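Local structure of FACT-Spt16 (Cicer arietinum, 5CE6) at residues Y205-A210 against R305-S311; M402-L408 against L429-I435. The protein is a subunit of the histone chaperone complex FACT whose N-terminal domain, with its aminopeptidase-like lobe, probably binds histones H3-H4. One frame throughout, in Å; residues are numbered along the deposited sequence.

Contact 1 of 2, residues Y205-A210 against R305-S311. With ACT (acetate ion), chain B.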
loop_
_atom_site.group_PDB
_atom_site.type_symbol
_atom_site.label_atom_id
_atom_site.label_comp_id
_atom_site.label_asym_id
_atom_site.label_seq_id
_atom_site.Cartn_x
_atom_site.Cartn_y
_atom_site.Cartn_z
ATOM N N TYR A 205 -1.644 10.481 10.062
ATOM C CA TYR A 205 -2.737 9.657 9.528
ATOM C C TYR A 205 -2.373 8.173 9.491
ATOM O O TYR A 205 -3.207 7.328 9.803
ATOM C CB TYR A 205 -3.178 10.150 8.143
ATOM C CG TYR A 205 -3.639 11.602 8.160
ATOM C CD1 TYR A 205 -4.106 12.194 9.337
ATOM C CD2 TYR A 205 -3.603 12.374 7.009
ATOM C CE1 TYR A 205 -4.523 13.511 9.361
ATOM C CE2 TYR A 205 -4.022 13.711 7.032
ATOM C CZ TYR A 205 -4.483 14.261 8.210
ATOM O OH TYR A 205 -4.890 15.581 8.253
ATOM N N ILE A 206 -1.132 7.858 9.125
ATOM C CA ILE A 206 -0.675 6.466 9.128
ATOM C C ILE A 206 -0.658 5.901 10.553
ATOM O O ILE A 206 -1.055 4.755 10.778
ATOM C CB ILE A 206 0.718 6.339 8.463
ATOM C CG1 ILE A 206 0.613 6.705 6.974
ATOM C CG2 ILE A 206 1.299 4.926 8.653
ATOM C CD1 ILE A 206 1.950 6.844 6.245
ATOM N N LYS A 207 -0.196 6.690 11.518
ATOM C CA LYS A 207 -0.213 6.242 12.908
ATOM C C LYS A 207 -1.638 6.016 13.402
ATOM O O LYS A 207 -1.888 5.049 14.122
ATOM C CB LYS A 207 0.485 7.254 13.821
ATOM C CG LYS A 207 1.978 7.346 13.607
ATOM C CD LYS A 207 2.560 8.434 14.513
ATOM C CE LYS A 207 4.073 8.373 14.596
ATOM N NZ LYS A 207 4.598 9.423 15.533
ATOM N N ARG A 208 -2.562 6.910 13.036
ATOM C CA ARG A 208 -3.972 6.725 13.395
ATOM C C ARG A 208 -4.480 5.408 12.806
ATOM O O ARG A 208 -5.114 4.621 13.497
ATOM C CB ARG A 208 -4.847 7.885 12.893
ATOM C CG ARG A 208 -4.447 9.264 13.443
ATOM C CD ARG A 208 -4.843 9.462 14.905
ATOM N NE ARG A 208 -4.402 10.766 15.420
ATOM C CZ ARG A 208 -3.341 10.937 16.202
ATOM N NH1 ARG A 208 -2.610 9.891 16.565
ATOM N NH2 ARG A 208 -2.999 12.158 16.615
ATOM N N ALA A 209 -4.191 5.187 11.526
ATOM C CA ALA A 209 -4.592 3.966 10.834
ATOM C C ALA A 209 -3.995 2.750 11.528
ATOM O O ALA A 209 -4.701 1.779 11.807
ATOM C CB ALA A 209 -4.155 4.013 9.385
ATOM N N ALA A 210 -2.695 2.814 11.808
ATOM C CA ALA A 210 -1.994 1.704 12.452
ATOM C C ALA A 210 -2.486 1.423 13.866
ATOM O O ALA A 210 -2.502 0.268 14.300
ATOM C CB ALA A 210 -0.490 1.952 12.457
ATOM N N ARG A 305 -7.385 1.757 6.964
ATOM C CA ARG A 305 -6.968 2.920 6.205
ATOM C C ARG A 305 -7.599 4.146 6.856
ATOM O O ARG A 305 -8.768 4.119 7.255
ATOM C CB ARG A 305 -7.461 2.775 4.758
ATOM C CG ARG A 305 -6.656 3.544 3.721
ATOM C CD ARG A 305 -7.201 3.280 2.314
ATOM N NE ARG A 305 -6.438 3.989 1.286
ATOM C CZ ARG A 305 -6.786 4.044 0.002
ATOM N NH1 ARG A 305 -7.885 3.431 -0.417
ATOM N NH2 ARG A 305 -6.034 4.711 -0.862
ATOM N N TYR A 306 -6.829 5.220 6.987
ATOM C CA TYR A 306 -7.345 6.415 7.632
ATOM C C TYR A 306 -7.051 7.645 6.787
ATOM O O TYR A 306 -5.896 7.935 6.491
ATOM C CB TYR A 306 -6.751 6.586 9.035
ATOM C CG TYR A 306 -7.368 7.739 9.807
ATOM C CD1 TYR A 306 -8.640 7.629 10.360
ATOM C CD2 TYR A 306 -6.676 8.932 9.991
ATOM C CE1 TYR A 306 -9.207 8.679 11.077
ATOM C CE2 TYR A 306 -7.232 9.981 10.703
ATOM C CZ TYR A 306 -8.495 9.849 11.244
ATOM O OH TYR A 306 -9.060 10.897 11.944
ATOM N N LYS A 307 -8.103 8.363 6.404
ATOM C CA LYS A 307 -7.982 9.484 5.473
ATOM C C LYS A 307 -7.136 9.113 4.255
ATOM O O LYS A 307 -6.311 9.908 3.785
ATOM C CB LYS A 307 -7.458 10.743 6.177
ATOM C CG LYS A 307 -8.409 11.281 7.248
ATOM C CD LYS A 307 -7.834 12.484 7.979
ATOM C CE LYS A 307 -7.670 13.675 7.058
ATOM N NZ LYS A 307 -8.986 14.149 6.537
ATOM N N SER A 308 -7.376 7.902 3.750
ATOM C CA SER A 308 -6.692 7.319 2.587
ATOM C C SER A 308 -5.305 6.742 2.845
ATOM O O SER A 308 -4.716 6.180 1.931
ATOM C CB SER A 308 -6.653 8.265 1.377
ATOM O OG SER A 308 -7.966 8.603 0.972
ATOM N N TYR A 309 -4.792 6.868 4.072
ATOM C CA TYR A 309 -3.460 6.346 4.400
ATOM C C TYR A 309 -3.540 4.955 4.994
ATOM O O TYR A 309 -4.246 4.738 5.979
ATOM C CB TYR A 309 -2.691 7.310 5.326
ATOM C CG TYR A 309 -2.253 8.518 4.546
ATOM C CD1 TYR A 309 -3.129 9.583 4.334
ATOM C CD2 TYR A 309 -1.001 8.559 3.938
ATOM C CE1 TYR A 309 -2.762 10.672 3.570
ATOM C CE2 TYR A 309 -0.620 9.658 3.166
ATOM C CZ TYR A 309 -1.507 10.698 2.985
ATOM O OH TYR A 309 -1.140 11.782 2.222
ATOM N N CYS A 310 -2.805 4.028 4.388
ATOM C CA CYS A 310 -2.894 2.615 4.728
ATOM C C CYS A 310 -1.967 2.241 5.878
ATOM O O CYS A 310 -1.012 2.953 6.198
ATOM C CB CYS A 310 -2.512 1.742 3.521
ATOM S SG CYS A 310 -3.604 1.912 2.094
ATOM N N SER A 311 -2.258 1.091 6.476
ATOM C CA SER A 311 -1.417 0.497 7.509
ATOM C C SER A 311 -1.618 -0.993 7.406
ATOM O O SER A 311 -2.537 -1.453 6.723
ATOM C CB SER A 311 -1.798 1.000 8.908
ATOM O OG SER A 311 -3.127 0.609 9.244
HETATM C C ACT B . -5.853 4.124 -4.434
HETATM O O ACT B . -6.154 3.538 -5.495
HETATM O OXT ACT B . -6.747 4.171 -3.556
HETATM C CH3 ACT B . -4.499 4.739 -4.238
#
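Tyr205 lays one face of its ring beneath the aliphatic chain of Lys307: CD of Lys307 stands 3.8 Å from the ring centroid, 14° off the normal, a CH-pi contact, while the Tyr205 hydroxyl turns back to Glu201 of its own helix. A second CH-pi contact runs the other way, Arg208 CB lying 4.0 Å from the centroid of the Tyr306 ring. Residues 306-309 form a type I' turn, closed by Tyr309 N to Tyr306 O (2.9 Å), with Tyr306 N to Tyr309 O (2.8 Å) returning the bond; this hairpin with a two-residue loop joins strands 296-306 and 309-319 of the M24 (pita-bread) lobe and packs against helix 200-230. Small Ala209 lets the backbones close in, its CB 3.5 Å from Tyr309 O and 3.7 Å from Tyr306 CB. Ile206 CG1 meets Tyr309 CB at 3.7 Å, and Ser311 OG, hydrogen-bonded to Thr213, sits 3.6 Å from Ala209 CB. Beyond the turn, Arg305 NE holds Ser308 O (2.9 Å) and its NH2 reaches acetate OXT (2.8 Å).

Contact 2 of 2, residues M402-L408 against L429-I435; sequences MVFNVSL and LADTIII. With ACT (acetate ion), chain C.
Seven backbone hydrogen bonds join residues 402-408 to strand 429-435 as the arms of an antiparallel beta hairpin in the M24 (pita-bread) lobe. Reciprocal pairs link Phe404 with Ile433 (Phe404 N to Ile433 O 2.9 Å, Ile433 N to Phe404 O 2.8 Å), Val406 with Asp431 (Val406 N to Asp431 O and Asp431 N to Val406 O, both 2.9 Å) and Leu408 with Leu429 (Leu408 N to Leu429 O 2.9 Å, Leu429 N to Leu408 O 3.0 Å); Ile435 N adds a bond to Met402 O, just ahead of strand 403-408, at 2.9 Å. Between them lie the non-hydrogen-bonded pairs Val403-Ile434, Asn405-Thr432 and Ser407-Ala430, the last pinched to 3.9 Å between CA atoms. Both strands are extended, their axes 4.6 Å apart at closest approach and 167° from parallel. In the M24 metallopeptidases this lobe carries the catalytic centre; here no metal lies on these residues. Asp431 (chi1 m) is held by Arg315, Lys449 and Thr444, whereas Asn405 (t) and Thr432 (m) bond to Asn312. Val403, Asn405, Ser407, Ala430, Thr432 and Ile434 share one face, partly covered by helix 200-230. The other carries Phe404, Val406, Leu408, Leu429, Asp431 and Ile433, with helix 323-342 against Val406, Leu408 and Leu429. On it, Phe404 (m) sets CB 3.9 Å from CG1 of Ile433 (chi1 p), and Val406 CG2 touches Ile433 CD1 at 3.7 Å. At the open end of the hairpin, Ile435 CG1 meets the edge of the Phe404 ring, 3.9 Å from CE2.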
loop_
_atom_site.group_PDB
_atom_site.type_symbol
_atom_site.label_atom_id
_atom_site.label_comp_id
_atom_site.label_asym_id
_atom_site.label_seq_id
_atom_site.Cartn_x
_atom_site.Cartn_y
_atom_site.Cartn_z
ATOM N N MET A 402 10.119 7.877 5.422
ATOM C CA MET A 402 9.594 6.703 4.728
ATOM C C MET A 402 8.795 5.870 5.715
ATOM O O MET A 402 9.050 5.903 6.926
ATOM C CB MET A 402 10.721 5.854 4.144
ATOM C CG MET A 402 11.390 6.460 2.928
ATOM S SD MET A 402 12.687 5.367 2.323
ATOM C CE MET A 402 13.120 6.215 0.804
ATOM N N VAL A 403 7.835 5.118 5.189
ATOM C CA VAL A 403 6.969 4.297 6.012
ATOM C C VAL A 403 6.920 2.930 5.361
ATOM O O VAL A 403 6.731 2.827 4.145
ATOM C CB VAL A 403 5.553 4.880 6.081
ATOM C CG1 VAL A 403 4.673 3.998 6.949
ATOM C CG2 VAL A 403 5.603 6.286 6.642
ATOM N N PHE A 404 7.099 1.877 6.157
ATOM C CA PHE A 404 7.159 0.526 5.600
ATOM C C PHE A 404 6.154 -0.436 6.224
ATOM O O PHE A 404 5.916 -0.402 7.435
ATOM C CB PHE A 404 8.570 -0.081 5.772
ATOM C CG PHE A 404 9.623 0.575 4.925
ATOM C CD1 PHE A 404 9.774 0.224 3.590
ATOM C CD2 PHE A 404 10.453 1.555 5.464
ATOM C CE1 PHE A 404 10.743 0.836 2.801
ATOM C CE2 PHE A 404 11.426 2.167 4.680
ATOM C CZ PHE A 404 11.569 1.805 3.352
ATOM N N ASN A 405 5.570 -1.280 5.372
ATOM C CA ASN A 405 4.885 -2.495 5.797
ATOM C C ASN A 405 5.949 -3.574 5.744
ATOM O O ASN A 405 6.283 -4.056 4.666
ATOM C CB ASN A 405 3.727 -2.803 4.813
ATOM C CG ASN A 405 3.079 -4.170 5.051
ATOM O OD1 ASN A 405 3.165 -4.731 6.143
ATOM N ND2 ASN A 405 2.404 -4.694 4.023
ATOM N N VAL A 406 6.551 -3.877 6.898
ATOM C CA VAL A 406 7.573 -4.900 6.997
ATOM C C VAL A 406 6.860 -6.215 7.234
ATOM O O VAL A 406 6.396 -6.494 8.337
ATOM C CB VAL A 406 8.565 -4.615 8.138
ATOM C CG1 VAL A 406 9.620 -5.715 8.225
ATOM C CG2 VAL A 406 9.231 -3.255 7.926
ATOM N N SER A 407 6.788 -7.015 6.176
ATOM C CA SER A 407 5.941 -8.197 6.148
ATOM C C SER A 407 6.818 -9.324 5.635
ATOM O O SER A 407 7.271 -9.306 4.490
ATOM C CB SER A 407 4.734 -7.947 5.224
ATOM O OG SER A 407 3.889 -9.098 5.099
ATOM N N LEU A 408 7.096 -10.279 6.516
ATOM C CA LEU A 408 8.068 -11.317 6.235
ATOM C C LEU A 408 7.485 -12.675 6.617
ATOM O O LEU A 408 6.825 -12.812 7.660
ATOM C CB LEU A 408 9.342 -11.040 7.048
ATOM C CG LEU A 408 10.523 -11.971 6.774
ATOM C CD1 LEU A 408 11.100 -11.706 5.394
ATOM C CD2 LEU A 408 11.596 -11.813 7.853
ATOM N N LEU A 429 4.629 -12.591 9.620
ATOM C CA LEU A 429 4.642 -11.481 10.563
ATOM C C LEU A 429 4.696 -10.180 9.784
ATOM O O LEU A 429 5.510 -10.034 8.872
ATOM C CB LEU A 429 5.854 -11.564 11.496
ATOM C CG LEU A 429 5.782 -12.594 12.617
ATOM C CD1 LEU A 429 7.112 -12.629 13.361
ATOM C CD2 LEU A 429 4.663 -12.224 13.577
ATOM N N ALA A 430 3.837 -9.232 10.136
ATOM C CA ALA A 430 3.903 -7.913 9.507
ATOM C C ALA A 430 3.652 -6.819 10.512
ATOM O O ALA A 430 2.799 -6.950 11.395
ATOM C CB ALA A 430 2.914 -7.792 8.342
ATOM N N ASP A 431 4.396 -5.728 10.355
ATOM C CA ASP A 431 4.136 -4.508 11.112
ATOM C C ASP A 431 4.291 -3.277 10.243
ATOM O O ASP A 431 4.942 -3.327 9.199
ATOM C CB ASP A 431 5.108 -4.387 12.284
ATOM C CG ASP A 431 4.771 -5.320 13.419
ATOM O OD1 ASP A 431 3.886 -4.974 14.230
ATOM O OD2 ASP A 431 5.378 -6.394 13.495
ATOM N N THR A 432 3.729 -2.156 10.706
ATOM C CA THR A 432 3.913 -0.866 10.021
ATOM C C THR A 432 4.931 -0.061 10.805
ATOM O O THR A 432 4.814 0.085 12.023
ATOM C CB THR A 432 2.606 -0.086 9.910
ATOM O OG1 THR A 432 1.656 -0.900 9.223
ATOM C CG2 THR A 432 2.811 1.196 9.115
ATOM N N ILE A 433 5.965 0.421 10.124
ATOM C CA ILE A 433 7.009 1.163 10.841
ATOM C C ILE A 433 7.237 2.530 10.206
ATOM O O ILE A 433 7.074 2.689 8.992
ATOM C CB ILE A 433 8.328 0.382 10.929
ATOM C CG1 ILE A 433 9.046 0.369 9.587
ATOM C CG2 ILE A 433 8.104 -1.054 11.453
ATOM C CD1 ILE A 433 10.445 -0.207 9.692
ATOM N N ILE A 434 7.605 3.508 11.032
ATOM C CA ILE A 434 7.842 4.866 10.548
ATOM C C ILE A 434 9.314 5.169 10.738
ATOM O O ILE A 434 9.852 4.957 11.817
ATOM C CB ILE A 434 7.045 5.907 11.357
ATOM C CG1 ILE A 434 5.576 5.499 11.457
ATOM C CG2 ILE A 434 7.201 7.306 10.740
ATOM C CD1 ILE A 434 4.789 5.793 10.245
ATOM N N ILE A 435 9.980 5.642 9.688
ATOM C CA ILE A 435 11.402 5.952 9.809
ATOM C C ILE A 435 11.552 7.398 10.223
ATOM O O ILE A 435 11.303 8.299 9.435
ATOM C CB ILE A 435 12.181 5.771 8.489
ATOM C CG1 ILE A 435 11.927 4.380 7.893
ATOM C CG2 ILE A 435 13.684 6.033 8.726
ATOM C CD1 ILE A 435 12.194 3.210 8.847
HETATM C C ACT C . 5.396 -10.460 1.620
HETATM O O ACT C . 6.342 -9.651 1.809
HETATM O OXT ACT C . 4.716 -10.785 2.628
HETATM C CH3 ACT C . 5.074 -10.990 0.251
#

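In the fold
Ile206 belongs to both neighbourhoods: while its CG1 packs on Tyr309 in contact 1, its CD1 lies 3.7 Å from Val403 CG2, and its CG2 3.9 Å from Ile434 CD1 and 4.1 Å from Thr432 CG2 in contact 2. One turn of helix 200-230 thus packs on both hairpins of the M24 lobe through Ile206. The hairpins also meet directly, Ser311 C standing 3.7 Å from Thr432 OG1, and the contact centres are only about 13 Å apart. Contact 1 closes along the chain before contact 2 opens. The potassium ion is bound by Ala295, Ser420 and Asn422, outside all four segments, and the acetates, Arg305 beside one and Ser407 beside the other, probably come from the crystallisation liquor.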